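Local coordinates for zinc transport protein ZntB (Vibrio parahaemolyticus RIMD 2210633, PDB 3CK6) that probably takes up zinc ions across the inner membrane together with protons, as a homopentameric member of the CorA metal ion transporter family, at residues 27-39 and 98-112. The protein carries 1 engineered substitution. Numbering follows the deposited sequence.
Sequences HIQPNHWYHCERL and IRILYFQGALISTRK
Ile28 drives CD1 against the rim of the Phe103 ring, 3.6 Å from CD2, and the same methyl reaches Ala106 CB at 3.9 Å. With CG2 anti to its carbonyl carbon (chi1 76°), Ile28 sets that methyl over one face of Tyr34, offset to the rim; the edge of this ring meets Ala106 CB. Strands 32-37 and 106-111 run parallel, Trp33 pairing with Leu107 and Glu37 with Arg111; backbone hydrogen bonds run from Asn31 N to Gly105 O, just before the strands, through to Arg38 N to Arg111 O, just after 32-37. On the face opposite Tyr34, Ser109 OG is held between two rings, each meeting it edge-on: Trp33 NE1 donates at 2.9 Å and His35 ND1 hydrogen-bonds at 2.7 Å. At the polar end Arg111 grips Glu37 side-on, NE to OE1 and NH2 to OE2, both 2.9 Å, from above the carboxylate plane. Arg38 lays its guanidinium flat on that of Arg99, centres 3.9 Å apart and planes at 12°; hydrogen bonds from Arg38 to Ser97 O and from Arg99 to Leu60 O and Ala62 O probably offset the like charges. Strand 32-37 thus extends the hairpin 96-111, with its type I' turn, in the mixed sheet of the funnel-forming cytoplasmic domain; strand 7-12 flanks it, helix 43-49 covers the Ile28 and Ile108 face, and helix 134-161 packs on Trp33 and Leu107.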
loop_
_atom_site.group_PDB
_atom_site.type_symbol
_atom_site.label_atom_id
_atom_site.label_comp_id
_atom_site.label_asym_id
_atom_site.label_seq_id
_atom_site.Cartn_x
_atom_site.Cartn_y
_atom_site.Cartn_z
ATOM N N HIS E 27 45.245 -2.359 -15.349
ATOM C CA HIS E 27 44.086 -3.094 -15.824
ATOM C C HIS E 27 43.479 -3.851 -14.635
ATOM O O HIS E 27 44.204 -4.478 -13.863
ATOM C CB HIS E 27 44.534 -4.065 -16.927
ATOM C CG HIS E 27 43.409 -4.701 -17.685
ATOM N ND1 HIS E 27 42.437 -5.468 -17.077
ATOM C CD2 HIS E 27 43.124 -4.716 -19.011
ATOM C CE1 HIS E 27 41.594 -5.916 -17.992
ATOM N NE2 HIS E 27 41.983 -5.467 -19.173
ATOM N N ILE E 28 42.156 -3.784 -14.481
ATOM C CA ILE E 28 41.490 -4.505 -13.397
ATOM C C ILE E 28 41.560 -6.042 -13.585
ATOM O O ILE E 28 41.653 -6.554 -14.719
ATOM C CB ILE E 28 40.033 -4.010 -13.132
ATOM C CG1 ILE E 28 39.070 -4.526 -14.191
ATOM C CG2 ILE E 28 39.980 -2.458 -13.033
ATOM C CD1 ILE E 28 37.619 -4.467 -13.760
ATOM N N GLN E 29 41.545 -6.762 -12.462
ATOM C CA GLN E 29 41.663 -8.215 -12.467
ATOM C C GLN E 29 40.568 -8.843 -11.609
ATOM O O GLN E 29 40.183 -8.275 -10.583
ATOM C CB GLN E 29 43.037 -8.658 -11.944
ATOM C CG GLN E 29 44.248 -7.931 -12.536
ATOM C CD GLN E 29 44.478 -8.218 -14.011
ATOM O OE1 GLN E 29 45.160 -7.452 -14.697
ATOM N NE2 GLN E 29 43.900 -9.295 -14.513
ATOM N N PRO E 30 40.054 -10.001 -12.033
ATOM C CA PRO E 30 39.041 -10.698 -11.257
ATOM C C PRO E 30 39.550 -11.028 -9.851
ATOM O O PRO E 30 40.731 -11.338 -9.688
ATOM C CB PRO E 30 38.793 -11.981 -12.074
ATOM C CG PRO E 30 39.188 -11.620 -13.462
ATOM C CD PRO E 30 40.376 -10.730 -13.282
ATOM N N ASN E 31 38.667 -10.927 -8.853
ATOM C CA ASN E 31 38.997 -11.173 -7.442
ATOM C C ASN E 31 39.790 -10.053 -6.733
ATOM O O ASN E 31 40.191 -10.198 -5.587
ATOM C CB ASN E 31 39.631 -12.557 -7.233
ATOM C CG ASN E 31 38.682 -13.668 -7.603
ATOM O OD1 ASN E 31 38.966 -14.469 -8.494
ATOM N ND2 ASN E 31 37.507 -13.681 -6.961
ATOM N N HIS E 32 39.984 -8.927 -7.415
ATOM C CA HIS E 32 40.624 -7.770 -6.804
ATOM C C HIS E 32 39.574 -6.771 -6.349
ATOM O O HIS E 32 38.485 -6.665 -6.945
ATOM C CB HIS E 32 41.577 -7.080 -7.788
ATOM C CG HIS E 32 42.852 -7.831 -8.063
ATOM N ND1 HIS E 32 42.894 -9.192 -8.292
ATOM C CD2 HIS E 32 44.127 -7.395 -8.181
ATOM C CE1 HIS E 32 44.142 -9.560 -8.522
ATOM N NE2 HIS E 32 44.912 -8.489 -8.447
ATOM N N TRP E 33 39.926 -6.031 -5.292
ATOM C CA TRP E 33 39.135 -4.912 -4.803
ATOM C C TRP E 33 39.926 -3.618 -5.002
ATOM O O TRP E 33 41.099 -3.540 -4.640
ATOM C CB TRP E 33 38.786 -5.094 -3.328
ATOM C CG TRP E 33 38.077 -3.921 -2.704
ATOM C CD1 TRP E 33 37.091 -3.140 -3.274
ATOM C CD2 TRP E 33 38.278 -3.410 -1.379
ATOM N NE1 TRP E 33 36.676 -2.180 -2.370
ATOM C CE2 TRP E 33 37.378 -2.333 -1.204
ATOM C CE3 TRP E 33 39.113 -3.783 -0.306
ATOM C CZ2 TRP E 33 37.313 -1.585 -0.008
ATOM C CZ3 TRP E 33 39.037 -3.039 0.899
ATOM C CH2 TRP E 33 38.139 -1.963 1.031
ATOM N N TYR E 34 39.280 -2.638 -5.620
ATOM C CA TYR E 34 39.843 -1.324 -5.869
ATOM C C TYR E 34 38.958 -0.318 -5.129
ATOM O O TYR E 34 37.774 -0.179 -5.441
ATOM C CB TYR E 34 39.845 -1.019 -7.370
ATOM C CG TYR E 34 40.536 -2.092 -8.192
ATOM C CD1 TYR E 34 41.900 -1.992 -8.498
ATOM C CD2 TYR E 34 39.846 -3.228 -8.619
ATOM C CE1 TYR E 34 42.557 -2.990 -9.221
ATOM C CE2 TYR E 34 40.501 -4.231 -9.336
ATOM C CZ TYR E 34 41.851 -4.093 -9.644
ATOM O OH TYR E 34 42.494 -5.107 -10.344
ATOM N N HIS E 35 39.517 0.368 -4.138
ATOM C CA HIS E 35 38.780 1.408 -3.427
ATOM C C HIS E 35 39.285 2.754 -3.941
ATOM O O HIS E 35 40.498 2.996 -3.913
ATOM C CB HIS E 35 39.032 1.288 -1.923
ATOM C CG HIS E 35 38.135 2.145 -1.094
ATOM N ND1 HIS E 35 36.766 2.124 -1.226
ATOM C CD2 HIS E 35 38.411 3.019 -0.096
ATOM C CE1 HIS E 35 36.235 2.970 -0.358
ATOM N NE2 HIS E 35 37.211 3.523 0.340
ATOM N N CYS E 36 38.373 3.603 -4.427
ATOM C CA CYS E 36 38.746 4.818 -5.185
ATOM C C CYS E 36 38.063 6.116 -4.732
ATOM O O CYS E 36 36.978 6.087 -4.156
ATOM C CB CYS E 36 38.450 4.645 -6.673
ATOM S SG CYS E 36 39.102 3.106 -7.362
ATOM N N GLU E 37 38.730 7.236 -5.027
ATOM C CA GLU E 37 38.173 8.578 -4.860
ATOM C C GLU E 37 37.254 8.908 -6.042
ATOM O O GLU E 37 37.699 9.007 -7.177
ATOM C CB GLU E 37 39.291 9.624 -4.745
ATOM C CG GLU E 37 40.242 9.438 -3.546
ATOM C CD GLU E 37 39.686 9.956 -2.219
ATOM O OE1 GLU E 37 38.444 10.062 -2.081
ATOM O OE2 GLU E 37 40.499 10.258 -1.309
ATOM N N ARG E 38 35.967 9.057 -5.764
ATOM C CA ARG E 38 34.990 9.302 -6.813
ATOM C C ARG E 38 35.189 10.653 -7.520
ATOM O O ARG E 38 34.887 10.771 -8.712
ATOM C CB ARG E 38 33.572 9.187 -6.246
ATOM C CG ARG E 38 32.450 9.420 -7.245
ATOM C CD ARG E 38 31.145 8.781 -6.778
ATOM N NE ARG E 38 30.569 9.509 -5.643
ATOM C CZ ARG E 38 30.453 9.011 -4.413
ATOM N NH1 ARG E 38 29.916 9.769 -3.465
ATOM N NH2 ARG E 38 30.875 7.767 -4.129
ATOM N N LEU E 39 35.714 11.648 -6.805
ATOM C CA LEU E 39 35.853 13.007 -7.350
ATOM C C LEU E 39 37.187 13.320 -8.009
ATOM O O LEU E 39 37.408 14.427 -8.477
ATOM C CB LEU E 39 35.535 14.068 -6.277
ATOM C CG LEU E 39 34.098 14.066 -5.747
ATOM C CD1 LEU E 39 33.899 15.169 -4.709
ATOM C CD2 LEU E 39 33.070 14.195 -6.875
ATOM N N ILE E 98 28.281 5.555 -1.109
ATOM C CA ILE E 98 29.321 4.608 -1.501
ATOM C C ILE E 98 28.789 3.891 -2.758
ATOM O O ILE E 98 27.714 3.279 -2.733
ATOM C CB ILE E 98 29.609 3.573 -0.389
ATOM C CG1 ILE E 98 30.151 4.214 0.899
ATOM C CG2 ILE E 98 30.547 2.420 -0.929
ATOM C CD1 ILE E 98 31.389 5.073 0.710
ATOM N N ARG E 99 29.508 4.022 -3.863
ATOM C CA ARG E 99 29.013 3.483 -5.110
ATOM C C ARG E 99 29.948 2.387 -5.596
ATOM O O ARG E 99 31.146 2.584 -5.792
ATOM C CB ARG E 99 28.799 4.569 -6.125
ATOM C CG ARG E 99 28.047 5.759 -5.487
ATOM C CD ARG E 99 27.684 6.697 -6.498
ATOM N NE ARG E 99 27.203 7.935 -5.902
ATOM C CZ ARG E 99 27.178 9.088 -6.549
ATOM N NH1 ARG E 99 27.658 9.162 -7.788
ATOM N NH2 ARG E 99 26.728 10.179 -5.929
ATOM N N ILE E 100 29.360 1.224 -5.767
ATOM C CA ILE E 100 30.125 0.024 -5.952
ATOM C C ILE E 100 29.757 -0.621 -7.284
ATOM O O ILE E 100 28.573 -0.822 -7.582
ATOM C CB ILE E 100 29.826 -1.000 -4.808
ATOM C CG1 ILE E 100 30.199 -0.429 -3.438
ATOM C CG2 ILE E 100 30.476 -2.388 -5.114
ATOM C CD1 ILE E 100 29.837 -1.371 -2.323
ATOM N N LEU E 101 30.786 -0.972 -8.048
ATOM C CA LEU E 101 30.638 -1.706 -9.293
ATOM C C LEU E 101 31.205 -3.091 -9.092
ATOM O O LEU E 101 32.322 -3.230 -8.603
ATOM C CB LEU E 101 31.448 -0.981 -10.388
ATOM C CG LEU E 101 31.126 -1.063 -11.879
ATOM C CD1 LEU E 101 29.736 -0.524 -12.185
ATOM C CD2 LEU E 101 32.174 -0.271 -12.683
ATOM N N TYR E 102 30.449 -4.130 -9.450
ATOM C CA TYR E 102 31.040 -5.473 -9.619
ATOM C C TYR E 102 31.135 -5.695 -11.126
ATOM O O TYR E 102 30.129 -5.718 -11.815
ATOM C CB TYR E 102 30.197 -6.549 -8.932
ATOM C CG TYR E 102 30.708 -7.996 -9.050
ATOM C CD1 TYR E 102 31.986 -8.351 -8.602
ATOM C CD2 TYR E 102 29.892 -8.999 -9.544
ATOM C CE1 TYR E 102 32.459 -9.670 -8.699
ATOM C CE2 TYR E 102 30.349 -10.358 -9.625
ATOM C CZ TYR E 102 31.634 -10.667 -9.192
ATOM O OH TYR E 102 32.116 -11.954 -9.257
ATOM N N PHE E 103 32.365 -5.782 -11.623
ATOM C CA PHE E 103 32.648 -5.639 -13.037
ATOM C C PHE E 103 33.802 -6.568 -13.402
ATOM O O PHE E 103 34.860 -6.541 -12.775
ATOM C CB PHE E 103 32.944 -4.177 -13.407
ATOM C CG PHE E 103 33.169 -3.942 -14.893
ATOM C CD1 PHE E 103 32.085 -3.795 -15.773
ATOM C CD2 PHE E 103 34.461 -3.888 -15.416
ATOM C CE1 PHE E 103 32.283 -3.588 -17.141
ATOM C CE2 PHE E 103 34.672 -3.668 -16.782
ATOM C CZ PHE E 103 33.576 -3.517 -17.647
ATOM N N GLN E 104 33.561 -7.418 -14.396
ATOM C CA GLN E 104 34.499 -8.488 -14.797
ATOM C C GLN E 104 35.134 -9.189 -13.593
ATOM O O GLN E 104 36.327 -9.495 -13.613
ATOM C CB GLN E 104 35.602 -7.957 -15.722
ATOM C CG GLN E 104 35.132 -7.381 -17.051
ATOM C CD GLN E 104 36.224 -6.591 -17.796
ATOM O OE1 GLN E 104 36.024 -6.192 -18.935
ATOM N NE2 GLN E 104 37.374 -6.368 -17.152
ATOM N N GLY E 105 34.347 -9.426 -12.539
ATOM C CA GLY E 105 34.804 -10.223 -11.400
ATOM C C GLY E 105 35.611 -9.433 -10.365
ATOM O O GLY E 105 36.138 -10.012 -9.417
ATOM N N ALA E 106 35.738 -8.130 -10.576
ATOM C CA ALA E 106 36.395 -7.233 -9.614
ATOM C C ALA E 106 35.367 -6.370 -8.910
ATOM O O ALA E 106 34.331 -6.028 -9.485
ATOM C CB ALA E 106 37.393 -6.337 -10.322
ATOM N N LEU E 107 35.689 -5.978 -7.686
ATOM C CA LEU E 107 34.863 -5.066 -6.920
ATOM C C LEU E 107 35.540 -3.717 -6.910
ATOM O O LEU E 107 36.656 -3.607 -6.426
ATOM C CB LEU E 107 34.748 -5.572 -5.486
ATOM C CG LEU E 107 33.408 -5.753 -4.767
ATOM C CD1 LEU E 107 33.388 -4.929 -3.456
ATOM C CD2 LEU E 107 32.168 -5.529 -5.647
ATOM N N ILE E 108 34.873 -2.712 -7.459
ATOM C CA ILE E 108 35.361 -1.332 -7.469
ATOM C C ILE E 108 34.392 -0.509 -6.621
ATOM O O ILE E 108 33.209 -0.406 -6.949
ATOM C CB ILE E 108 35.396 -0.722 -8.894
ATOM C CG1 ILE E 108 36.252 -1.554 -9.862
ATOM C CG2 ILE E 108 35.886 0.715 -8.862
ATOM C CD1 ILE E 108 36.064 -1.087 -11.328
ATOM N N SER E 109 34.897 0.049 -5.527
ATOM C CA SER E 109 34.092 0.925 -4.696
ATOM C C SER E 109 34.628 2.343 -4.767
ATOM O O SER E 109 35.845 2.554 -4.884
ATOM C CB SER E 109 34.025 0.421 -3.248
ATOM O OG SER E 109 35.305 0.380 -2.662
ATOM N N THR E 110 33.713 3.316 -4.711
ATOM C CA THR E 110 34.064 4.720 -4.868
ATOM C C THR E 110 33.471 5.502 -3.705
ATOM O O THR E 110 32.378 5.174 -3.212
ATOM C CB THR E 110 33.589 5.356 -6.214
ATOM O OG1 THR E 110 32.154 5.498 -6.227
ATOM C CG2 THR E 110 34.067 4.563 -7.441
ATOM N N ARG E 111 34.218 6.495 -3.240
ATOM C CA ARG E 111 33.797 7.295 -2.114
ATOM C C ARG E 111 34.044 8.778 -2.390
ATOM O O ARG E 111 34.862 9.145 -3.237
ATOM C CB ARG E 111 34.561 6.856 -0.844
ATOM C CG ARG E 111 36.072 7.165 -0.884
ATOM C CD ARG E 111 36.456 7.979 0.314
ATOM N NE ARG E 111 37.813 8.524 0.292
ATOM C CZ ARG E 111 38.793 8.102 1.093
ATOM N NH1 ARG E 111 38.569 7.108 1.958
ATOM N NH2 ARG E 111 39.998 8.658 1.030
ATOM N N LYS E 112 33.336 9.626 -1.655
ATOM C CA LYS E 112 33.600 11.062 -1.672
ATOM C C LYS E 112 34.356 11.406 -0.390
ATOM O O LYS E 112 35.369 12.079 -0.414
ATOM C CB LYS E 112 32.294 11.849 -1.754
ATOM C CG LYS E 112 32.480 13.397 -1.592
ATOM C CD LYS E 112 31.321 14.151 -2.211
ATOM C CE LYS E 112 30.224 14.448 -1.189
ATOM N NZ LYS E 112 29.245 15.459 -1.720
HETATM O O HOH W 1 38.717 -7.871 -14.510
HETATM O O HOH W 2 36.490 11.692 -3.913
HETATM O O HOH W 3 37.849 11.730 -0.335
#